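Local coordinates for protein endoribonuclease AbiQ (Lactococcus lactis, PDB 4GLK) that cleaves RNA as the toxin of a type III toxin-antitoxin system that is neutralised by its cognate antitoxin RNA, at residues 63-66 with 72-75. The protein carries 1 engineered substitution. Residues are numbered along the deposited sequence; the frame is centred on the assembly and turned at random.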
loop_
_atom_site.group_PDB
_atom_site.type_symbol
_atom_site.label_atom_id
_atom_site.label_comp_id
_atom_site.label_asym_id
_atom_site.label_seq_id
_atom_site.Cartn_x
_atom_site.Cartn_y
_atom_site.Cartn_z
ATOM N N ALA A 63 8.336 -14.674 6.933
ATOM C CA ALA A 63 8.780 -13.341 7.289
ATOM C C ALA A 63 7.591 -12.388 7.415
ATOM O O ALA A 63 7.580 -11.572 8.325
ATOM C CB ALA A 63 9.755 -12.835 6.257
ATOM N N MET A 64 6.587 -12.534 6.536
ATOM C CA MET A 64 5.383 -11.713 6.483
ATOM C C MET A 64 4.476 -11.979 7.676
ATOM O O MET A 64 3.882 -11.041 8.205
ATOM C CB MET A 64 4.643 -11.983 5.176
ATOM C CG MET A 64 4.482 -10.789 4.269
ATOM S SD MET A 64 5.899 -9.756 3.862
ATOM C CE MET A 64 5.486 -9.343 2.222
ATOM N N LYS A 65 4.394 -13.250 8.108
ATOM C CA LYS A 65 3.608 -13.710 9.257
ATOM C C LYS A 65 4.164 -13.087 10.533
ATOM O O LYS A 65 3.396 -12.740 11.425
ATOM C CB LYS A 65 3.663 -15.246 9.355
ATOM C CG LYS A 65 2.376 -15.957 9.005
ATOM C CD LYS A 65 1.995 -16.970 10.096
ATOM C CE LYS A 65 1.260 -18.210 9.584
ATOM N NZ LYS A 65 -0.131 -18.278 10.079
ATOM N N LYS A 66 5.495 -12.933 10.613
ATOM C CA LYS A 66 6.176 -12.361 11.769
ATOM C C LYS A 66 5.956 -10.839 11.840
ATOM O O LYS A 66 6.132 -10.241 12.907
ATOM C CB LYS A 66 7.676 -12.688 11.717
ATOM N N THR A 72 -0.855 -6.883 6.158
ATOM C CA THR A 72 -2.135 -7.580 6.151
ATOM C C THR A 72 -2.064 -8.673 5.090
ATOM O O THR A 72 -1.748 -8.404 3.931
ATOM C CB THR A 72 -3.338 -6.653 5.917
ATOM O OG1 THR A 72 -3.383 -5.721 6.968
ATOM C CG2 THR A 72 -4.662 -7.406 5.943
ATOM N N ARG A 73 -2.427 -9.886 5.485
ATOM C CA ARG A 73 -2.469 -11.059 4.611
ATOM C C ARG A 73 -3.816 -11.130 3.888
ATOM O O ARG A 73 -4.868 -10.988 4.504
ATOM C CB ARG A 73 -2.219 -12.314 5.439
ATOM C CG ARG A 73 -0.863 -12.321 6.121
ATOM C CD ARG A 73 -0.752 -13.476 7.083
ATOM N NE ARG A 73 -0.848 -14.766 6.399
ATOM C CZ ARG A 73 -1.151 -15.909 7.000
ATOM N NH1 ARG A 73 -1.418 -15.935 8.300
ATOM N NH2 ARG A 73 -1.206 -17.035 6.303
ATOM N N LEU A 74 -3.781 -11.292 2.577
ATOM C CA LEU A 74 -5.002 -11.319 1.767
ATOM C C LEU A 74 -5.385 -12.755 1.523
ATOM O O LEU A 74 -4.512 -13.602 1.350
ATOM C CB LEU A 74 -4.786 -10.601 0.425
ATOM C CG LEU A 74 -4.883 -9.060 0.326
ATOM C CD1 LEU A 74 -5.175 -8.360 1.654
ATOM C CD2 LEU A 74 -3.672 -8.486 -0.380
ATOM N N PHE A 75 -6.678 -13.041 1.570
ATOM C CA PHE A 75 -7.205 -14.381 1.362
ATOM C C PHE A 75 -8.305 -14.344 0.322
ATOM O O PHE A 75 -8.656 -13.265 -0.156
ATOM C CB PHE A 75 -7.675 -14.993 2.701
ATOM C CG PHE A 75 -6.555 -15.100 3.711
ATOM C CD1 PHE A 75 -5.649 -16.156 3.663
ATOM C CD2 PHE A 75 -6.369 -14.112 4.677
ATOM C CE1 PHE A 75 -4.576 -16.218 4.561
ATOM C CE2 PHE A 75 -5.326 -14.203 5.605
ATOM C CZ PHE A 75 -4.438 -15.255 5.538
#
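Lys65 and Arg73 meet through the flat guanidinium of the arginine, which has the edge of the Phe75 ring over one face and the lysine chain over the other. The more closely fitted face is that toward Phe75, a neighbour of Arg73 on its own strand: Phe75 CZ stands 3.6 Å above the guanidinium plane, over its centre, with the ring turned edge-on. The flat arginine group lets a neighbour pack against each face. On the opposite face the fit is looser, since Lys65 CG, 3.8 Å above the plane, is offset toward the rim; farther along the bent chain, Lys65 CE lies 3.7 Å from Arg73 NH1. Arg73 reaches this position because its chain, nearly extended at chi2 (172°), turns at chi3 (63°). The pair joins helix 58-66 to strand 71-76, an edge strand of the antiparallel sheet within this chain of a ToxN-family toxin; Met64, on the same helix, instead packs on Tyr86 and Leu88 of the neighbouring strand 79-94, where a long apolar chain fits. A long chain that can carry its charge out toward solvent fits the exposed helix position of Lys65, whose NZ comes within 3.2 Å of Arg73 NH1, a donor-to-donor approach of like charges that is probably unfavourable unless solvent screens it.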